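PDB 6G9C: immunomodulatory active chitinase from Trichuris suis, which probably binds and hydrolyses chitin as a family 18 glycosidase, and has immunomodulatory properties in inflammatory lung disease. Local coordinates for residues V88-V93 and Q141-D146; P333-G338 and F342-V347. One frame throughout, in Å; residues are numbered along the deposited sequence.

In the fold
Both contacts belong to the glycosyl hydrolase family 18 region, whose core is a TIM barrel. They lie on opposite sides of the chain's centre, with centres about 36 Å apart and nearest atoms about 23 Å apart. Contact 1 sits on the barrel itself, where helix 85-94 meets the turn after helix 126-142, close to the second subunit. D146 in that turn begins the sequence DGFDLDWE, which runs through strand 147-151 and matches the DxxDxDxE motif that carries the catalytic acid in this family. Contact 2 is a beta hairpin between barrel strands 268-281 and 364-368, consistent with the alpha+beta insertion of chitotriosidase-like enzymes. Both segments of contact 1 precede those of contact 2 in sequence.

Contact 1 of 2, residues V88-V93 and Q141-D146; sequences VLYPGV and QQNKFD
Y90 of helix 85-94 meets F145 in an edge-to-face aromatic pair. The ring of F145 presents its CZ end to one face of Y90. F145 CZ stands 3.7 Å above the plane of the Y90 ring, over its centre. The two planes are 81° apart, which makes the pair T-shaped, and the centroids are 4.9 Å from each other. CG of F145 lies beside its own backbone N (chi1 -77°), and from there the ring reaches across to Y90.

The second contact is between an amide and a ring edge. N143 OD1 lies in the plane of the Y90 ring, 3.6 Å from Y90 CD2. The amide plane is turned 72° from the ring. This is van der Waals contact.

Backbone geometry brings both partners into place. N143 is the first residue to leave the helical conformation. K144, with positive phi, is the C-prime residue of the Schellman motif that ends helix 126-142. Strand residue Y67 also packs edge-to-face with Y90, and F145 touches V105 and L107 of strand 104-110.

The joint between helix 85-94 and the turn that follows helix 126-142 therefore rests on the T-shaped pair and on apolar and van der Waals contacts. No hydrogen bond crosses it, and N143 spends its ND2 on F139 O, on its own side.

Contact 2 of 2, residues P333-G338 and F342-V347; sequences PYLVQG and FSYDDV
P333 O is gripped by two groups. A water donates a hydrogen bond to P333 O, with its oxygen 2.8 Å away. The same water lies very close to S343 OG, which is hydrogen-bonded to N233 N. Y344 N adds a weak bond, 3.3 Å from P333 O but nearly straight.

Next along the hairpin, L335 and F342 form an antiparallel hydrogen-bonded pair. L335 N lies 2.7 Å from F342 O, and F342 N lies 2.8 Å from L335 O. Both donors approach in the plane of the carbonyl they meet. Y334 and S343 are the neighbouring non-hydrogen-bonded pair.

The Y344 ring sets its edge against the backbone at Y334 C and L335 N. Its CG sits between the backbone N and the carbonyl carbon (chi1 68°), which sets the ring with one face toward P333. P333 CG rests over that face in a CH-pi contact, offset toward the rim, 3.6 Å from the Y344 centroid. The ring's CE1 corner also packs on L335 CB, at 3.8 Å. The D346 and P333 side chains slide past each other in opposite directions, with D346 CG 3.6 Å from P333 CG. L335 CD2 touches F342 CD1 more loosely.

D346 is the N-cap of helix 347-360. Its side chain caps a backbone N just past V347, while OD2 makes a salt bridge to R324 of strand 323-327. That strand pairs with 332-337, while 340-343 pairs with 268-281. Helix 311-319 packs on L335 and Y344, so the hairpin lies between two strands with this helix against one face.

Contact 1 of 2, residues V88-V93 and Q141-D146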
loop_
_atom_site.group_PDB
_atom_site.type_symbol
_atom_site.label_atom_id
_atom_site.label_comp_id
_atom_site.label_asym_id
_atom_site.label_seq_id
_atom_site.Cartn_x
_atom_site.Cartn_y
_atom_site.Cartn_z
ATOM N N VAL A 88 0.670 0.852 14.490
ATOM C CA VAL A 88 0.215 -0.530 14.348
ATOM C C VAL A 88 -1.077 -0.624 13.545
ATOM O O VAL A 88 -1.140 -1.323 12.527
ATOM C CB VAL A 88 0.038 -1.191 15.731
ATOM C CG1 VAL A 88 -0.462 -2.613 15.579
ATOM C CG2 VAL A 88 1.354 -1.187 16.506
ATOM N N LEU A 89 -2.116 0.084 13.989
ATOM C CA LEU A 89 -3.450 -0.167 13.457
ATOM C C LEU A 89 -3.661 0.454 12.079
ATOM O O LEU A 89 -4.242 -0.199 11.203
ATOM C CB LEU A 89 -4.511 0.332 14.444
ATOM C CG LEU A 89 -4.522 -0.355 15.810
ATOM C CD1 LEU A 89 -5.692 0.191 16.627
ATOM C CD2 LEU A 89 -4.613 -1.895 15.668
ATOM N N TYR A 90 -3.247 1.713 11.871
ATOM C CA TYR A 90 -3.331 2.293 10.529
ATOM C C TYR A 90 -2.662 1.407 9.487
ATOM O O TYR A 90 -3.316 1.068 8.485
ATOM C CB TYR A 90 -2.690 3.692 10.446
ATOM C CG TYR A 90 -3.361 4.835 11.186
ATOM C CD1 TYR A 90 -4.617 4.702 11.780
ATOM C CD2 TYR A 90 -2.713 6.068 11.286
ATOM C CE1 TYR A 90 -5.203 5.781 12.455
ATOM C CE2 TYR A 90 -3.281 7.125 11.951
ATOM C CZ TYR A 90 -4.524 6.987 12.529
ATOM O OH TYR A 90 -5.058 8.078 13.192
ATOM N N PRO A 91 -1.393 1.008 9.632
ATOM C CA PRO A 91 -0.801 0.152 8.595
ATOM C C PRO A 91 -1.438 -1.215 8.541
ATOM O O PRO A 91 -1.480 -1.816 7.462
ATOM C CB PRO A 91 0.677 0.068 8.996
ATOM C CG PRO A 91 0.686 0.324 10.437
ATOM C CD PRO A 91 -0.415 1.308 10.695
ATOM N N GLY A 92 -1.930 -1.722 9.677
ATOM C CA GLY A 92 -2.645 -2.985 9.661
ATOM C C GLY A 92 -3.886 -2.937 8.792
ATOM O O GLY A 92 -4.172 -3.881 8.051
ATOM N N VAL A 93 -4.644 -1.838 8.870
ATOM C CA VAL A 93 -5.800 -1.692 7.992
ATOM C C VAL A 93 -5.354 -1.513 6.547
ATOM O O VAL A 93 -5.897 -2.155 5.640
ATOM C CB VAL A 93 -6.711 -0.539 8.455
ATOM C CG1 VAL A 93 -7.831 -0.308 7.428
ATOM C CG2 VAL A 93 -7.322 -0.842 9.822
ATOM N N GLN A 141 -2.103 12.463 4.426
ATOM C CA GLN A 141 -1.098 12.020 3.465
ATOM C C GLN A 141 0.056 11.301 4.153
ATOM O O GLN A 141 0.590 10.327 3.609
ATOM C CB GLN A 141 -0.578 13.198 2.631
ATOM C CG GLN A 141 -1.609 13.767 1.652
ATOM C CD GLN A 141 -1.037 14.041 0.254
ATOM O OE1 GLN A 141 0.043 14.612 0.112
ATOM N NE2 GLN A 141 -1.779 13.648 -0.779
ATOM N N GLN A 142 0.453 11.754 5.351
ATOM C CA GLN A 142 1.528 11.073 6.067
ATOM C C GLN A 142 1.159 9.624 6.365
ATOM O O GLN A 142 2.035 8.756 6.400
ATOM C CB GLN A 142 1.860 11.798 7.374
ATOM C CG GLN A 142 2.592 13.141 7.204
ATOM C CD GLN A 142 2.524 14.037 8.448
ATOM O OE1 GLN A 142 1.771 13.775 9.393
ATOM N NE2 GLN A 142 3.309 15.109 8.439
ATOM N N ASN A 143 -0.127 9.340 6.556
ATOM C CA ASN A 143 -0.562 8.029 7.005
ATOM C C ASN A 143 -1.280 7.246 5.915
ATOM O O ASN A 143 -1.860 6.182 6.198
ATOM C CB ASN A 143 -1.420 8.182 8.264
ATOM C CG ASN A 143 -0.589 8.627 9.465
ATOM O OD1 ASN A 143 0.201 7.852 10.003
ATOM N ND2 ASN A 143 -0.734 9.888 9.861
ATOM N N LYS A 144 -1.215 7.732 4.669
ATOM C CA LYS A 144 -1.619 6.989 3.474
ATOM C C LYS A 144 -3.128 6.796 3.388
ATOM O O LYS A 144 -3.593 5.829 2.785
ATOM C CB LYS A 144 -0.917 5.621 3.397
ATOM C CG LYS A 144 0.592 5.674 3.575
ATOM C CD LYS A 144 1.248 6.477 2.480
ATOM C CE LYS A 144 2.562 5.833 2.055
ATOM N NZ LYS A 144 3.493 5.642 3.199
ATOM N N PHE A 145 -3.909 7.694 3.985
ATOM C CA PHE A 145 -5.355 7.599 3.867
ATOM C C PHE A 145 -5.821 8.017 2.473
ATOM O O PHE A 145 -5.166 8.799 1.770
ATOM C CB PHE A 145 -6.049 8.452 4.940
ATOM C CG PHE A 145 -6.037 7.811 6.303
ATOM C CD1 PHE A 145 -6.977 6.845 6.633
ATOM C CD2 PHE A 145 -5.066 8.144 7.231
ATOM C CE1 PHE A 145 -6.958 6.224 7.876
ATOM C CE2 PHE A 145 -5.047 7.535 8.486
ATOM C CZ PHE A 145 -5.989 6.570 8.802
ATOM N N ASP A 146 -6.961 7.462 2.073
ATOM C CA ASP A 146 -7.609 7.772 0.807
ATOM C C ASP A 146 -8.641 8.885 0.924
ATOM O O ASP A 146 -9.172 9.325 -0.101
ATOM C CB ASP A 146 -8.298 6.516 0.266
ATOM C CG ASP A 146 -7.310 5.423 -0.060
ATOM O OD1 ASP A 146 -6.419 5.669 -0.906
ATOM O OD2 ASP A 146 -7.384 4.340 0.567
#

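Contact 2 of 2, residues P333-G338 and F342-V347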
loop_
_atom_site.group_PDB
_atom_site.type_symbol
_atom_site.label_atom_id
_atom_site.label_comp_id
_atom_site.label_asym_id
_atom_site.label_seq_id
_atom_site.Cartn_x
_atom_site.Cartn_y
_atom_site.Cartn_z
ATOM N N PRO A 333 -35.964 -7.480 14.622
ATOM C CA PRO A 333 -36.228 -8.384 15.743
ATOM C C PRO A 333 -35.967 -7.724 17.081
ATOM O O PRO A 333 -35.248 -6.721 17.160
ATOM C CB PRO A 333 -35.234 -9.519 15.499
ATOM C CG PRO A 333 -34.048 -8.776 14.964
ATOM C CD PRO A 333 -34.599 -7.668 14.097
ATOM N N TYR A 334 -36.557 -8.266 18.140
ATOM C CA TYR A 334 -36.117 -7.915 19.472
ATOM C C TYR A 334 -35.920 -9.191 20.275
ATOM O O TYR A 334 -36.387 -10.271 19.896
ATOM C CB TYR A 334 -37.073 -6.925 20.159
ATOM C CG TYR A 334 -38.486 -7.383 20.465
ATOM C CD1 TYR A 334 -38.801 -7.958 21.692
ATOM C CD2 TYR A 334 -39.518 -7.158 19.560
ATOM C CE1 TYR A 334 -40.106 -8.330 21.998
ATOM C CE2 TYR A 334 -40.830 -7.509 19.863
ATOM C CZ TYR A 334 -41.111 -8.106 21.079
ATOM O OH TYR A 334 -42.397 -8.472 21.368
ATOM N N LEU A 335 -35.164 -9.057 21.360
ATOM C CA LEU A 335 -34.730 -10.183 22.175
ATOM C C LEU A 335 -35.175 -9.951 23.608
ATOM O O LEU A 335 -35.021 -8.843 24.138
ATOM C CB LEU A 335 -33.206 -10.338 22.115
ATOM C CG LEU A 335 -32.675 -11.664 22.648
ATOM C CD1 LEU A 335 -32.796 -12.698 21.552
ATOM C CD2 LEU A 335 -31.237 -11.544 23.103
ATOM N N VAL A 336 -35.740 -10.982 24.225
ATOM C CA VAL A 336 -36.154 -10.930 25.622
ATOM C C VAL A 336 -35.485 -12.079 26.360
ATOM O O VAL A 336 -35.559 -13.234 25.919
ATOM C CB VAL A 336 -37.683 -11.012 25.772
ATOM C CG1 VAL A 336 -38.072 -10.763 27.223
ATOM C CG2 VAL A 336 -38.371 -10.020 24.843
ATOM N N GLN A 337 -34.852 -11.765 27.491
ATOM C CA GLN A 337 -34.236 -12.781 28.348
ATOM C C GLN A 337 -34.445 -12.333 29.790
ATOM O O GLN A 337 -33.723 -11.455 30.276
ATOM C CB GLN A 337 -32.759 -12.938 28.012
ATOM C CG GLN A 337 -32.024 -14.033 28.759
ATOM C CD GLN A 337 -30.520 -13.957 28.519
ATOM O OE1 GLN A 337 -29.891 -12.912 28.732
ATOM N NE2 GLN A 337 -29.944 -15.052 28.061
ATOM N N GLY A 338 -35.433 -12.925 30.461
ATOM C CA GLY A 338 -35.779 -12.455 31.797
ATOM C C GLY A 338 -36.300 -11.034 31.703
ATOM O O GLY A 338 -37.214 -10.740 30.925
ATOM N N PHE A 342 -33.890 -6.286 24.256
ATOM C CA PHE A 342 -32.998 -5.635 23.307
ATOM C C PHE A 342 -33.675 -5.512 21.955
ATOM O O PHE A 342 -34.252 -6.479 21.457
ATOM C CB PHE A 342 -31.689 -6.410 23.112
ATOM C CG PHE A 342 -30.948 -6.714 24.375
ATOM C CD1 PHE A 342 -31.196 -7.890 25.080
ATOM C CD2 PHE A 342 -29.942 -5.866 24.820
ATOM C CE1 PHE A 342 -30.494 -8.179 26.239
ATOM C CE2 PHE A 342 -29.228 -6.164 25.981
ATOM C CZ PHE A 342 -29.502 -7.309 26.679
ATOM N N SER A 343 -33.572 -4.339 21.350
ATOM C CA SER A 343 -33.861 -4.190 19.934
ATOM C C SER A 343 -32.546 -4.306 19.170
ATOM O O SER A 343 -31.555 -3.681 19.547
ATOM C CB SER A 343 -34.526 -2.840 19.667
ATOM O OG SER A 343 -34.388 -2.474 18.304
ATOM N N TYR A 344 -32.519 -5.104 18.112
ATOM C CA TYR A 344 -31.251 -5.321 17.427
ATOM C C TYR A 344 -31.528 -5.538 15.946
ATOM O O TYR A 344 -32.661 -5.404 15.487
ATOM C CB TYR A 344 -30.471 -6.503 18.037
ATOM C CG TYR A 344 -31.087 -7.875 17.839
ATOM C CD1 TYR A 344 -32.224 -8.267 18.549
ATOM C CD2 TYR A 344 -30.506 -8.799 16.966
ATOM C CE1 TYR A 344 -32.774 -9.531 18.380
ATOM C CE2 TYR A 344 -31.054 -10.070 16.790
ATOM C CZ TYR A 344 -32.192 -10.425 17.490
ATOM O OH TYR A 344 -32.729 -11.689 17.324
ATOM N N ASP A 345 -30.467 -5.831 15.194
ATOM C CA ASP A 345 -30.592 -6.158 13.778
ATOM C C ASP A 345 -29.924 -7.496 13.489
ATOM O O ASP A 345 -28.935 -7.873 14.127
ATOM C CB ASP A 345 -29.993 -5.044 12.897
ATOM C CG ASP A 345 -30.997 -3.926 12.633
ATOM O OD1 ASP A 345 -31.109 -3.017 13.486
ATOM O OD2 ASP A 345 -31.695 -3.984 11.594
ATOM N N ASP A 346 -30.486 -8.229 12.534
ATOM C CA ASP A 346 -29.995 -9.571 12.260
ATOM C C ASP A 346 -30.042 -9.807 10.755
ATOM O O ASP A 346 -30.242 -8.875 9.969
ATOM C CB ASP A 346 -30.789 -10.602 13.080
ATOM C CG ASP A 346 -32.246 -10.778 12.612
ATOM O OD1 ASP A 346 -32.722 -10.032 11.726
ATOM O OD2 ASP A 346 -32.920 -11.697 13.147
ATOM N N VAL A 347 -29.865 -11.069 10.348
ATOM C CA VAL A 347 -29.811 -11.360 8.917
ATOM C C VAL A 347 -31.127 -10.988 8.246
ATOM O O VAL A 347 -31.140 -10.403 7.155
ATOM C CB VAL A 347 -29.445 -12.832 8.657
ATOM C CG1 VAL A 347 -29.578 -13.118 7.181
ATOM C CG2 VAL A 347 -28.015 -13.116 9.107
HETATM O O HOH W 1 -36.003 -4.053 17.137
#